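Side-chain contacts in hemolysin activator protein CdiB (Acinetobacter baumannii ACICU, PDB 6WIL), which probably exports a partner CdiA toxin protein across the outer membrane as a TpsB-type, Omp85-superfamily barrel transporter of contact-dependent growth inhibition: residues V6-Q11 with V450-F455; V12-R17 with N289-R294; V223-N228 with G232-N237; S257-D262 with S266-Y271. All blocks are in the same frame, centred on the assembly; numbering follows the deposited sequence.

Contact 1 (V6-Q11 with V450-F455); sequences VSLPSQ and VPNDRF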
loop_
_atom_site.group_PDB
_atom_site.type_symbol
_atom_site.label_atom_id
_atom_site.label_comp_id
_atom_site.label_asym_id
_atom_site.label_seq_id
_atom_site.Cartn_x
_atom_site.Cartn_y
_atom_site.Cartn_z
ATOM N N VAL A 6 16.435 -28.250 10.673
ATOM C CA VAL A 6 17.194 -28.330 9.437
ATOM C C VAL A 6 16.502 -27.617 8.287
ATOM O O VAL A 6 17.094 -27.467 7.214
ATOM C CB VAL A 6 17.447 -29.810 9.072
ATOM C CG1 VAL A 6 17.920 -30.587 10.294
ATOM C CG2 VAL A 6 16.189 -30.428 8.494
ATOM N N SER A 7 15.262 -27.171 8.489
ATOM C CA SER A 7 14.459 -26.548 7.449
ATOM C C SER A 7 14.421 -25.027 7.537
ATOM O O SER A 7 13.887 -24.390 6.622
ATOM C CB SER A 7 13.026 -27.089 7.507
ATOM O OG SER A 7 12.414 -26.769 8.746
ATOM N N LEU A 8 14.969 -24.435 8.608
ATOM C CA LEU A 8 14.955 -22.992 8.839
ATOM C C LEU A 8 15.330 -22.189 7.593
ATOM O O LEU A 8 14.704 -21.153 7.332
ATOM C CB LEU A 8 15.886 -22.623 10.000
ATOM C CG LEU A 8 15.905 -21.149 10.425
ATOM C CD1 LEU A 8 14.768 -20.829 11.389
ATOM C CD2 LEU A 8 17.252 -20.770 11.025
ATOM N N PRO A 9 16.330 -22.605 6.801
ATOM C CA PRO A 9 16.579 -21.884 5.537
ATOM C C PRO A 9 15.379 -21.856 4.603
ATOM O O PRO A 9 15.027 -20.789 4.084
ATOM C CB PRO A 9 17.762 -22.652 4.933
ATOM C CG PRO A 9 18.482 -23.187 6.103
ATOM C CD PRO A 9 17.416 -23.565 7.087
ATOM N N SER A 10 14.734 -23.004 4.375
ATOM C CA SER A 10 13.604 -23.047 3.449
ATOM C C SER A 10 12.413 -22.244 3.961
ATOM O O SER A 10 11.661 -21.682 3.158
ATOM C CB SER A 10 13.189 -24.496 3.186
ATOM O OG SER A 10 13.883 -25.040 2.075
ATOM N N GLN A 11 12.222 -22.179 5.281
ATOM C CA GLN A 11 11.096 -21.432 5.833
ATOM C C GLN A 11 11.335 -19.927 5.806
ATOM O O GLN A 11 10.381 -19.159 5.649
ATOM C CB GLN A 11 10.804 -21.894 7.264
ATOM C CG GLN A 11 9.530 -22.728 7.418
ATOM C CD GLN A 11 8.257 -21.888 7.400
ATOM O OE1 GLN A 11 8.281 -20.700 7.076
ATOM N NE2 GLN A 11 7.137 -22.507 7.758
ATOM N N VAL A 450 13.259 -15.966 18.687
ATOM C CA VAL A 450 13.492 -17.335 18.236
ATOM C C VAL A 450 14.085 -17.245 16.832
ATOM O O VAL A 450 14.020 -16.173 16.214
ATOM C CB VAL A 450 12.199 -18.167 18.275
ATOM C CG1 VAL A 450 11.458 -17.935 19.587
ATOM C CG2 VAL A 450 11.314 -17.850 17.079
ATOM N N PRO A 451 14.686 -18.316 16.297
ATOM C CA PRO A 451 15.365 -18.189 14.993
ATOM C C PRO A 451 14.482 -17.692 13.851
ATOM O O PRO A 451 14.936 -16.859 13.055
ATOM C CB PRO A 451 15.876 -19.612 14.739
ATOM C CG PRO A 451 16.112 -20.157 16.104
ATOM C CD PRO A 451 15.016 -19.589 16.963
ATOM N N ASN A 452 13.239 -18.167 13.743
ATOM C CA ASN A 452 12.405 -17.784 12.605
ATOM C C ASN A 452 12.014 -16.312 12.625
ATOM O O ASN A 452 11.697 -15.755 11.568
ATOM C CB ASN A 452 11.144 -18.643 12.564
ATOM C CG ASN A 452 11.443 -20.109 12.749
ATOM O OD1 ASN A 452 11.903 -20.523 13.812
ATOM N ND2 ASN A 452 11.174 -20.910 11.719
ATOM N N ASP A 453 12.027 -15.670 13.792
ATOM C CA ASP A 453 11.651 -14.265 13.907
ATOM C C ASP A 453 12.774 -13.308 13.533
ATOM O O ASP A 453 12.554 -12.092 13.543
ATOM C CB ASP A 453 11.187 -13.955 15.334
ATOM C CG ASP A 453 9.710 -14.217 15.537
ATOM O OD1 ASP A 453 8.971 -14.266 14.531
ATOM O OD2 ASP A 453 9.288 -14.361 16.704
ATOM N N ARG A 454 13.958 -13.812 13.203
ATOM C CA ARG A 454 15.096 -12.941 12.964
ATOM C C ARG A 454 15.028 -12.312 11.575
ATOM O O ARG A 454 14.248 -12.716 10.707
ATOM C CB ARG A 454 16.401 -13.711 13.132
ATOM C CG ARG A 454 16.612 -14.253 14.530
ATOM C CD ARG A 454 18.085 -14.482 14.794
ATOM N NE ARG A 454 18.582 -15.729 14.222
ATOM C CZ ARG A 454 18.816 -16.830 14.929
ATOM N NH1 ARG A 454 18.600 -16.838 16.238
ATOM N NH2 ARG A 454 19.270 -17.922 14.327
ATOM N N PHE A 455 15.872 -11.302 11.377
ATOM C CA PHE A 455 15.986 -10.583 10.116
ATOM C C PHE A 455 17.162 -11.162 9.338
ATOM O O PHE A 455 18.300 -11.131 9.817
ATOM C CB PHE A 455 16.180 -9.090 10.380
ATOM C CG PHE A 455 15.974 -8.218 9.175
ATOM C CD1 PHE A 455 17.002 -8.007 8.271
ATOM C CD2 PHE A 455 14.763 -7.580 8.966
ATOM C CE1 PHE A 455 16.820 -7.191 7.173
ATOM C CE2 PHE A 455 14.575 -6.763 7.869
ATOM C CZ PHE A 455 15.604 -6.568 6.972
#
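Leu-8 supplies the apolar part of this meeting, and both of its terminal methyls lie against Pro-451. CD1 of Leu-8 comes to 3.7 Å from CB of Pro-451, and the Leu-8 CD2 methyl follows at 4.1 Å from the same carbon. The two side chains cross at about a right angle, so the isobutyl fork is laid against one ring carbon of the proline. With its CG anti to the backbone N (chi1 -176°), Leu-8 puts its methyl CD1 between Pro-451 CB and the Asn-452 amide.

The second interaction is methyl against amide. Leu-8 CD1 lies 3.6 Å from ND2 of Asn-452, and the distance from Leu-8 CD1 to Asn-452 OD1, 3.8 Å, is scarcely longer. The methyl therefore meets the amide group as a whole, and the contact is van der Waals packing.

Helix 8-27 is the N-terminal helix lodged within the 16-stranded barrel, as in TpsB relatives where it plugs the pore; 450-455 belongs to the long connection between barrel strands 432-444 and 476-487, which corresponds to loop L6 of the Omp85 superfamily.

Backbone bonds shape each partner. Gln-11 N binds Ser-7 O at 3.1 Å, an i to i+4 bond at the head of the helix. In the loop, Asp-453 N reaches Val-450 O at 3.2 Å, and Arg-454 N bonds to Pro-451 O.

Charged and polar groups fix the loop side. The Arg-454 guanidinium has Pro-451 CA over the centre of one face and donates to Asn-508, while Asp-453 makes a salt bridge with Arg-383 of a barrel strand.

Contact 2 (V12-R17 with N289-R294); sequences VLQDQR and NDYQYR
Gln-14 lies across a face of the Tyr-291 ring, the two side chains sliding past each other in opposite directions. The evidence is a CH-pi contact in which Gln-14 CG stands 4.0 Å from the centroid of the Tyr-291 ring, over the face but shifted toward its rim. Farther out, CD of Gln-14 approaches CD1 of Tyr-291 to 3.5 Å, and the Gln-14 oxygen OE1 is 3.6 Å from Tyr-291 CD1. Amide and ring planes differ by only 23°, which lets the carboxamide lie nearly flat along the ring instead of standing on it. The chain leaves with CG anti to the backbone N, and one bend at chi2 (73°) brings the amide back beside the tyrosine.

The sites involved are one turn of helix 8-27, the helix inside the barrel, and barrel strand 282-295, whose Asn-289 and Tyr-291 both point to the helix. This is a helix packed on the inner wall of a transmembrane beta-barrel, the plug arrangement of TpsB transporters.

Asn-289 meets Gln-14 from the opposite direction. NE2 of Gln-14 donates to OD1 of Asn-289 at 3.1 Å; the N-H...O angle of 142° makes the bond bent, although the acceptor stays near the Gln-14 amide plane. Gln-14 NE2 also bonds to Ser-270 OG of the neighbouring strand, and Asn-289 ND2 donates to that same hydroxyl, so one serine hydroxyl takes both amide nitrogens in a buried polar cluster. Gln-14 OE1, meanwhile, lies in plane at the edge of the Arg-17 guanidinium, where the positive charge would be expected to polarise the amide.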
loop_
_atom_site.group_PDB
_atom_site.type_symbol
_atom_site.label_atom_id
_atom_site.label_comp_id
_atom_site.label_asym_id
_atom_site.label_seq_id
_atom_site.Cartn_x
_atom_site.Cartn_y
_atom_site.Cartn_z
ATOM N N VAL A 12 12.587 -19.491 5.963
ATOM C CA VAL A 12 12.905 -18.070 5.832
ATOM C C VAL A 12 12.626 -17.599 4.411
ATOM O O VAL A 12 11.991 -16.559 4.191
ATOM C CB VAL A 12 14.367 -17.809 6.237
ATOM C CG1 VAL A 12 14.855 -16.486 5.663
ATOM C CG2 VAL A 12 14.506 -17.813 7.751
ATOM N N LEU A 13 13.099 -18.363 3.421
ATOM C CA LEU A 13 12.866 -18.007 2.026
ATOM C C LEU A 13 11.382 -18.022 1.689
ATOM O O LEU A 13 10.926 -17.226 0.859
ATOM C CB LEU A 13 13.632 -18.963 1.112
ATOM C CG LEU A 13 13.631 -18.632 -0.382
ATOM C CD1 LEU A 13 14.684 -17.579 -0.712
ATOM C CD2 LEU A 13 13.829 -19.889 -1.215
ATOM N N GLN A 14 10.615 -18.914 2.319
ATOM C CA GLN A 14 9.172 -18.938 2.104
ATOM C C GLN A 14 8.507 -17.690 2.675
ATOM O O GLN A 14 7.614 -17.113 2.044
ATOM C CB GLN A 14 8.574 -20.206 2.719
ATOM C CG GLN A 14 7.071 -20.162 2.963
ATOM C CD GLN A 14 6.249 -20.268 1.688
ATOM O OE1 GLN A 14 6.788 -20.456 0.596
ATOM N NE2 GLN A 14 4.933 -20.153 1.826
ATOM N N ASP A 15 8.938 -17.250 3.862
ATOM C CA ASP A 15 8.357 -16.049 4.459
ATOM C C ASP A 15 8.662 -14.810 3.625
ATOM O O ASP A 15 7.783 -13.964 3.421
ATOM C CB ASP A 15 8.865 -15.868 5.890
ATOM C CG ASP A 15 8.254 -16.861 6.860
ATOM O OD1 ASP A 15 7.542 -17.781 6.405
ATOM O OD2 ASP A 15 8.480 -16.717 8.082
ATOM N N GLN A 16 9.902 -14.680 3.146
ATOM C CA GLN A 16 10.244 -13.557 2.278
ATOM C C GLN A 16 9.419 -13.584 0.997
ATOM O O GLN A 16 8.907 -12.549 0.554
ATOM C CB GLN A 16 11.739 -13.573 1.953
ATOM C CG GLN A 16 12.657 -13.389 3.156
ATOM C CD GLN A 16 14.122 -13.274 2.760
ATOM O OE1 GLN A 16 14.545 -13.813 1.736
ATOM N NE2 GLN A 16 14.899 -12.560 3.567
ATOM N N ARG A 17 9.280 -14.765 0.388
ATOM C CA ARG A 17 8.453 -14.889 -0.808
ATOM C C ARG A 17 6.994 -14.574 -0.500
ATOM O O ARG A 17 6.300 -13.951 -1.313
ATOM C CB ARG A 17 8.584 -16.295 -1.393
ATOM C CG ARG A 17 7.905 -16.464 -2.746
ATOM C CD ARG A 17 7.695 -17.928 -3.094
ATOM N NE ARG A 17 6.520 -18.487 -2.427
ATOM C CZ ARG A 17 5.279 -18.385 -2.894
ATOM N NH1 ARG A 17 5.048 -17.743 -4.032
ATOM N NH2 ARG A 17 4.269 -18.922 -2.223
ATOM N N ASN A 289 -2.026 -19.661 4.432
ATOM C CA ASN A 289 -0.871 -20.222 3.749
ATOM C C ASN A 289 -0.587 -21.609 4.302
ATOM O O ASN A 289 -0.556 -21.801 5.521
ATOM C CB ASN A 289 0.360 -19.325 3.906
ATOM C CG ASN A 289 1.590 -19.914 3.246
ATOM O OD1 ASN A 289 2.587 -20.202 3.907
ATOM N ND2 ASN A 289 1.517 -20.116 1.934
ATOM N N ASP A 290 -0.383 -22.568 3.404
ATOM C CA ASP A 290 0.010 -23.925 3.755
ATOM C C ASP A 290 1.345 -24.210 3.087
ATOM O O ASP A 290 1.477 -24.057 1.867
ATOM C CB ASP A 290 -1.052 -24.938 3.314
ATOM C CG ASP A 290 -0.946 -26.266 4.052
ATOM O OD1 ASP A 290 0.171 -26.820 4.146
ATOM O OD2 ASP A 290 -1.985 -26.756 4.542
ATOM N N TYR A 291 2.335 -24.605 3.883
ATOM C CA TYR A 291 3.690 -24.812 3.390
ATOM C C TYR A 291 4.169 -26.203 3.773
ATOM O O TYR A 291 4.032 -26.616 4.929
ATOM C CB TYR A 291 4.640 -23.749 3.949
ATOM C CG TYR A 291 6.079 -23.942 3.541
ATOM C CD1 TYR A 291 6.490 -23.694 2.238
ATOM C CD2 TYR A 291 7.029 -24.366 4.459
ATOM C CE1 TYR A 291 7.806 -23.871 1.860
ATOM C CE2 TYR A 291 8.346 -24.544 4.091
ATOM C CZ TYR A 291 8.731 -24.296 2.792
ATOM O OH TYR A 291 10.045 -24.474 2.425
ATOM N N GLN A 292 4.728 -26.922 2.804
ATOM C CA GLN A 292 5.254 -28.262 3.023
ATOM C C GLN A 292 6.625 -28.383 2.380
ATOM O O GLN A 292 6.919 -27.727 1.376
ATOM C CB GLN A 292 4.319 -29.337 2.459
ATOM C CG GLN A 292 3.169 -29.689 3.384
ATOM C CD GLN A 292 1.848 -29.815 2.653
ATOM O OE1 GLN A 292 1.708 -29.363 1.516
ATOM N NE2 GLN A 292 0.864 -30.422 3.308
ATOM N N TYR A 293 7.469 -29.222 2.976
ATOM C CA TYR A 293 8.808 -29.438 2.452
ATOM C C TYR A 293 9.214 -30.889 2.663
ATOM O O TYR A 293 8.654 -31.600 3.501
ATOM C CB TYR A 293 9.829 -28.502 3.112
ATOM C CG TYR A 293 10.073 -28.817 4.569
ATOM C CD1 TYR A 293 9.284 -28.252 5.562
ATOM C CD2 TYR A 293 11.089 -29.688 4.951
ATOM C CE1 TYR A 293 9.499 -28.542 6.895
ATOM C CE2 TYR A 293 11.310 -29.984 6.280
ATOM C CZ TYR A 293 10.513 -29.409 7.248
ATOM O OH TYR A 293 10.730 -29.697 8.575
ATOM N N ARG A 294 10.198 -31.320 1.874
ATOM C CA ARG A 294 10.909 -32.575 2.074
ATOM C C ARG A 294 12.384 -32.318 1.809
ATOM O O ARG A 294 12.735 -31.660 0.826
ATOM C CB ARG A 294 10.396 -33.693 1.156
ATOM C CG ARG A 294 8.973 -34.149 1.438
ATOM C CD ARG A 294 8.525 -35.212 0.440
ATOM N NE ARG A 294 7.121 -35.583 0.616
ATOM C CZ ARG A 294 6.463 -36.427 -0.174
ATOM N NH1 ARG A 294 7.081 -36.992 -1.204
ATOM N NH2 ARG A 294 5.187 -36.704 0.062
#

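Contact 3 (V223-N228 with G232-N237); sequences VDDSGN and GTYMGN
Asp-225 and Tyr-234 lie side by side and point the same way, on the face they share with Val-223. CB of Asp-225 is 3.9 Å from CD2 of Tyr-234. One atom on, Asp-225 CG comes to 3.6 Å from Tyr-234 CE2, and at the tip OD1 of Asp-225 approaches that CE2 to 3.1 Å. A chi1 of 160° keeps the carboxylate alongside the ring, with the two planes 4° apart, though OD1 approaches the ring obliquely.

The two residues belong to an antiparallel hairpin of barrel strands 217-228 and 232-243. Thr-233 N donates to Ser-226 O at 2.6 Å, and Met-235 N to Asp-224 O at 2.7 Å. Near the turn, Gly-227 CA and Gly-232 CA are 3.6 Å apart, a closeness allowed by the lack of side chains on both.

The opposite face carries Asp-224, Ser-226, Thr-233 and Met-235, present as selenomethionine. Ser-226 OG donates to the syn lone pair of Asp-224 OD1 at 2.7 Å, while Asp-224 OD2 binds Ser-555 and pairs with Arg-460 of the loop within the barrel. Thr-233 OG1 bonds to Asp-261. Shared between hydroxyls and an arginine, the buried Asp-224 carboxylate is probably stabilised as the anion, tying the barrel wall to the loop inside it.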
loop_
_atom_site.group_PDB
_atom_site.type_symbol
_atom_site.label_atom_id
_atom_site.label_comp_id
_atom_site.label_asym_id
_atom_site.label_seq_id
_atom_site.Cartn_x
_atom_site.Cartn_y
_atom_site.Cartn_z
ATOM N N VAL A 223 7.858 -19.343 -13.960
ATOM C CA VAL A 223 8.985 -20.229 -13.708
ATOM C C VAL A 223 10.204 -19.361 -13.434
ATOM O O VAL A 223 10.444 -18.378 -14.143
ATOM C CB VAL A 223 9.245 -21.189 -14.885
ATOM C CG1 VAL A 223 8.173 -22.263 -14.933
ATOM C CG2 VAL A 223 9.287 -20.425 -16.199
ATOM N N ASP A 224 10.962 -19.709 -12.398
ATOM C CA ASP A 224 12.162 -18.967 -12.045
ATOM C C ASP A 224 13.316 -19.933 -11.835
ATOM O O ASP A 224 13.165 -20.967 -11.176
ATOM C CB ASP A 224 11.949 -18.116 -10.786
ATOM C CG ASP A 224 13.073 -17.117 -10.562
ATOM O OD1 ASP A 224 14.234 -17.545 -10.399
ATOM O OD2 ASP A 224 12.796 -15.900 -10.565
ATOM N N ASP A 225 14.471 -19.583 -12.397
ATOM C CA ASP A 225 15.698 -20.365 -12.269
ATOM C C ASP A 225 16.800 -19.422 -11.792
ATOM O O ASP A 225 17.405 -18.702 -12.592
ATOM C CB ASP A 225 16.054 -21.041 -13.592
ATOM C CG ASP A 225 17.514 -21.453 -13.675
ATOM O OD1 ASP A 225 18.054 -21.982 -12.681
ATOM O OD2 ASP A 225 18.120 -21.258 -14.750
ATOM N N SER A 226 17.047 -19.417 -10.485
ATOM C CA SER A 226 18.093 -18.605 -9.885
ATOM C C SER A 226 19.127 -19.505 -9.224
ATOM O O SER A 226 18.815 -20.617 -8.788
ATOM C CB SER A 226 17.522 -17.630 -8.847
ATOM O OG SER A 226 16.657 -16.685 -9.450
ATOM N N GLY A 227 20.359 -19.014 -9.156
ATOM C CA GLY A 227 21.409 -19.733 -8.468
ATOM C C GLY A 227 22.770 -19.187 -8.847
ATOM O O GLY A 227 22.881 -18.161 -9.520
ATOM N N ASN A 228 23.802 -19.884 -8.378
ATOM C CA ASN A 228 25.164 -19.622 -8.806
ATOM C C ASN A 228 25.509 -20.550 -9.969
ATOM O O ASN A 228 24.680 -21.328 -10.447
ATOM C CB ASN A 228 26.148 -19.773 -7.639
ATOM C CG ASN A 228 26.077 -21.138 -6.968
ATOM O OD1 ASN A 228 26.066 -22.175 -7.628
ATOM N ND2 ASN A 228 26.037 -21.136 -5.644
ATOM N N GLY A 232 21.504 -24.199 -8.034
ATOM C CA GLY A 232 20.435 -23.230 -8.204
ATOM C C GLY A 232 19.099 -23.772 -7.748
ATOM O O GLY A 232 18.962 -24.944 -7.384
ATOM N N THR A 233 18.104 -22.885 -7.779
ATOM C CA THR A 233 16.737 -23.192 -7.381
ATOM C C THR A 233 15.804 -22.974 -8.563
ATOM O O THR A 233 15.975 -22.024 -9.334
ATOM C CB THR A 233 16.293 -22.318 -6.201
ATOM O OG1 THR A 233 17.326 -22.283 -5.209
ATOM C CG2 THR A 233 15.017 -22.868 -5.576
ATOM N N TYR A 234 14.808 -23.848 -8.698
ATOM C CA TYR A 234 13.867 -23.814 -9.813
ATOM C C TYR A 234 12.451 -23.755 -9.258
ATOM O O TYR A 234 12.021 -24.669 -8.544
ATOM C CB TYR A 234 14.056 -25.031 -10.724
ATOM C CG TYR A 234 15.487 -25.214 -11.190
ATOM C CD1 TYR A 234 16.435 -25.816 -10.367
ATOM C CD2 TYR A 234 15.895 -24.777 -12.446
ATOM C CE1 TYR A 234 17.744 -25.980 -10.778
ATOM C CE2 TYR A 234 17.207 -24.944 -12.867
ATOM C CZ TYR A 234 18.125 -25.544 -12.028
ATOM O OH TYR A 234 19.428 -25.713 -12.432
HETATM N N MSE A 235 11.734 -22.685 -9.586
HETATM C CA MSE A 235 10.406 -22.441 -9.034
HETATM C C MSE A 235 9.313 -22.448 -10.092
HETATM O O MSE A 235 9.533 -22.042 -11.228
HETATM C CB MSE A 235 10.376 -21.101 -8.300
HETATM C CG MSE A 235 10.528 -21.196 -6.794
HETATM SE SE MSE A 235 10.613 -19.423 -5.980
HETATM C CE MSE A 235 9.104 -18.610 -6.908
ATOM N N GLY A 236 8.131 -22.906 -9.698
ATOM C CA GLY A 236 6.958 -22.829 -10.542
ATOM C C GLY A 236 5.769 -22.295 -9.774
ATOM O O GLY A 236 5.459 -22.782 -8.683
ATOM N N ASN A 237 5.098 -21.290 -10.326
ATOM C CA ASN A 237 3.979 -20.647 -9.655
ATOM C C ASN A 237 2.753 -20.665 -10.552
ATOM O O ASN A 237 2.843 -20.385 -11.750
ATOM C CB ASN A 237 4.315 -19.197 -9.272
ATOM C CG ASN A 237 4.610 -19.037 -7.794
ATOM O OD1 ASN A 237 3.710 -18.776 -6.996
ATOM N ND2 ASN A 237 5.875 -19.190 -7.421
#

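Contact 4 (S257-D262 with S266-Y271); sequences SHSLDD and SLNRSY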
loop_
_atom_site.group_PDB
_atom_site.type_symbol
_atom_site.label_atom_id
_atom_site.label_comp_id
_atom_site.label_asym_id
_atom_site.label_seq_id
_atom_site.Cartn_x
_atom_site.Cartn_y
_atom_site.Cartn_z
ATOM N N SER A 257 2.721 -22.878 -5.313
ATOM C CA SER A 257 4.134 -22.784 -5.647
ATOM C C SER A 257 4.807 -24.135 -5.451
ATOM O O SER A 257 4.503 -24.860 -4.501
ATOM C CB SER A 257 4.825 -21.721 -4.784
ATOM O OG SER A 257 5.961 -21.184 -5.442
ATOM N N HIS A 258 5.716 -24.472 -6.366
ATOM C CA HIS A 258 6.573 -25.647 -6.253
ATOM C C HIS A 258 8.013 -25.201 -6.444
ATOM O O HIS A 258 8.310 -24.444 -7.373
ATOM C CB HIS A 258 6.221 -26.719 -7.290
ATOM C CG HIS A 258 4.838 -27.274 -7.150
ATOM N ND1 HIS A 258 4.456 -28.063 -6.087
ATOM C CD2 HIS A 258 3.750 -27.169 -7.950
ATOM C CE1 HIS A 258 3.191 -28.413 -6.233
ATOM N NE2 HIS A 258 2.739 -27.883 -7.356
ATOM N N SER A 259 8.901 -25.668 -5.572
ATOM C CA SER A 259 10.290 -25.237 -5.603
ATOM C C SER A 259 11.208 -26.440 -5.447
ATOM O O SER A 259 10.897 -27.378 -4.709
ATOM C CB SER A 259 10.578 -24.206 -4.501
ATOM O OG SER A 259 11.944 -23.830 -4.493
ATOM N N LEU A 260 12.339 -26.398 -6.149
ATOM C CA LEU A 260 13.379 -27.422 -6.064
ATOM C C LEU A 260 14.687 -26.694 -5.761
ATOM O O LEU A 260 15.326 -26.155 -6.669
ATOM C CB LEU A 260 13.464 -28.232 -7.357
ATOM C CG LEU A 260 14.281 -29.528 -7.378
ATOM C CD1 LEU A 260 15.765 -29.261 -7.597
ATOM C CD2 LEU A 260 14.060 -30.322 -6.097
ATOM N N ASP A 261 15.077 -26.675 -4.489
ATOM C CA ASP A 261 16.252 -25.939 -4.032
ATOM C C ASP A 261 17.430 -26.903 -3.934
ATOM O O ASP A 261 17.463 -27.765 -3.051
ATOM C CB ASP A 261 15.974 -25.264 -2.689
ATOM C CG ASP A 261 17.037 -24.244 -2.309
ATOM O OD1 ASP A 261 18.058 -24.146 -3.020
ATOM O OD2 ASP A 261 16.843 -23.532 -1.300
ATOM N N ASP A 262 18.397 -26.755 -4.844
ATOM C CA ASP A 262 19.610 -27.564 -4.800
ATOM C C ASP A 262 20.598 -27.083 -3.747
ATOM O O ASP A 262 21.487 -27.847 -3.356
ATOM C CB ASP A 262 20.295 -27.581 -6.169
ATOM C CG ASP A 262 19.567 -28.447 -7.179
ATOM O OD1 ASP A 262 18.826 -29.359 -6.756
ATOM O OD2 ASP A 262 19.745 -28.224 -8.396
ATOM N N SER A 266 16.325 -29.591 -1.222
ATOM C CA SER A 266 14.986 -29.534 -0.662
ATOM C C SER A 266 13.936 -29.443 -1.763
ATOM O O SER A 266 14.204 -29.010 -2.888
ATOM C CB SER A 266 14.833 -28.332 0.287
ATOM O OG SER A 266 13.494 -28.185 0.717
ATOM N N LEU A 267 12.721 -29.851 -1.403
ATOM C CA LEU A 267 11.554 -29.790 -2.271
ATOM C C LEU A 267 10.428 -29.139 -1.483
ATOM O O LEU A 267 10.099 -29.597 -0.385
ATOM C CB LEU A 267 11.157 -31.193 -2.741
ATOM C CG LEU A 267 9.914 -31.348 -3.613
ATOM C CD1 LEU A 267 10.289 -32.024 -4.918
ATOM C CD2 LEU A 267 8.850 -32.147 -2.876
ATOM N N ASN A 268 9.850 -28.068 -2.027
ATOM C CA ASN A 268 8.870 -27.271 -1.300
ATOM C C ASN A 268 7.621 -27.057 -2.138
ATOM O O ASN A 268 7.702 -26.810 -3.345
ATOM C CB ASN A 268 9.444 -25.907 -0.899
ATOM C CG ASN A 268 10.877 -25.995 -0.421
ATOM O OD1 ASN A 268 11.144 -26.367 0.723
ATOM N ND2 ASN A 268 11.811 -25.648 -1.297
ATOM N N ARG A 269 6.466 -27.143 -1.484
ATOM C CA ARG A 269 5.183 -26.815 -2.085
ATOM C C ARG A 269 4.461 -25.829 -1.175
ATOM O O ARG A 269 4.612 -25.873 0.048
ATOM C CB ARG A 269 4.328 -28.077 -2.318
ATOM C CG ARG A 269 5.034 -29.184 -3.112
ATOM C CD ARG A 269 4.071 -30.313 -3.492
ATOM N NE ARG A 269 4.413 -30.933 -4.773
ATOM C CZ ARG A 269 4.853 -32.180 -4.918
ATOM N NH1 ARG A 269 5.134 -32.647 -6.128
ATOM N NH2 ARG A 269 5.000 -32.964 -3.859
ATOM N N SER A 270 3.680 -24.931 -1.778
ATOM C CA SER A 270 3.056 -23.849 -1.024
ATOM C C SER A 270 1.709 -23.480 -1.630
ATOM O O SER A 270 1.612 -23.249 -2.839
ATOM C CB SER A 270 3.970 -22.617 -0.987
ATOM O OG SER A 270 3.318 -21.511 -0.392
ATOM N N TYR A 271 0.682 -23.411 -0.783
ATOM C CA TYR A 271 -0.663 -23.000 -1.166
ATOM C C TYR A 271 -1.016 -21.719 -0.422
ATOM O O TYR A 271 -0.818 -21.635 0.794
ATOM C CB TYR A 271 -1.680 -24.107 -0.850
ATOM C CG TYR A 271 -3.129 -23.766 -1.145
ATOM C CD1 TYR A 271 -3.879 -22.988 -0.265
ATOM C CD2 TYR A 271 -3.757 -24.245 -2.287
ATOM C CE1 TYR A 271 -5.200 -22.680 -0.527
ATOM C CE2 TYR A 271 -5.084 -23.945 -2.554
ATOM C CZ TYR A 271 -5.798 -23.163 -1.673
ATOM O OH TYR A 271 -7.114 -22.863 -1.935
#
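Ser-257, Ser-259 and Asp-261 form hydrogen-bonded pairs with Ser-270, Asn-268 and Ser-266, and their strand axes run 168° apart in direction at a closest approach of 4.7 Å. Each pair is closed by two backbone bonds: Ser-257 N to Ser-270 O spans 2.7 Å, and Ser-266 N to Asp-261 O, next to the turn, 2.8 Å. Between them, the CA of Arg-269 makes a CA-H...O contact of 3.2 Å with Ser-257 O.

The result is a beta hairpin of the closed antiparallel barrel, made of strands 251-261 and 266-279, its alternating side chains divided between outer surface and lumen.

On the outer surface, Arg-269 passes the rim of His-258. With CG anti to its carbonyl carbon (chi1 -62°), His-258 has its ND1/CE1 edge beside the arginine chain. Arg-269 CG lies in the plane of the imidazole, 3.2 Å from His-258 ND1. His-258 CE1 lies in turn at the guanidinium edge, and the two planes stand 88° apart. Along the same face, Leu-260 CD2 and Leu-267 CD1 touch loosely at 4.3 Å.

Toward the lumen, the side facing helix 8-27, the neighbours are small and polar. Ser-266 OG donates to Asn-268 OD1 at 3.0 Å from above the carbonyl plane, and Ser-259 OG is 3.7 Å from Asn-268 ND2.

All four contacts gather on one side of the chain's centre. Contact 1 closes the longest loop and encloses contact 2, within which contacts 3 and 4 follow in series. Contacts 1 and 2 share helix 8-27, their centres about 10 Å apart. Contacts 3 and 4, also about 10 Å between centres, are successive hairpins; with strand 282-295 of contact 2 they make five consecutive strands of the barrel. Contacts 2 and 4 lie about 8 Å apart, centre to centre, where Asn-268 meets Tyr-291. The centres of contacts 1 and 3 are about 20 Å apart. One patch of wall thus faces the helix, and the 450-455 loop packs on the first turn of that helix, consistent with a plugged resting pore.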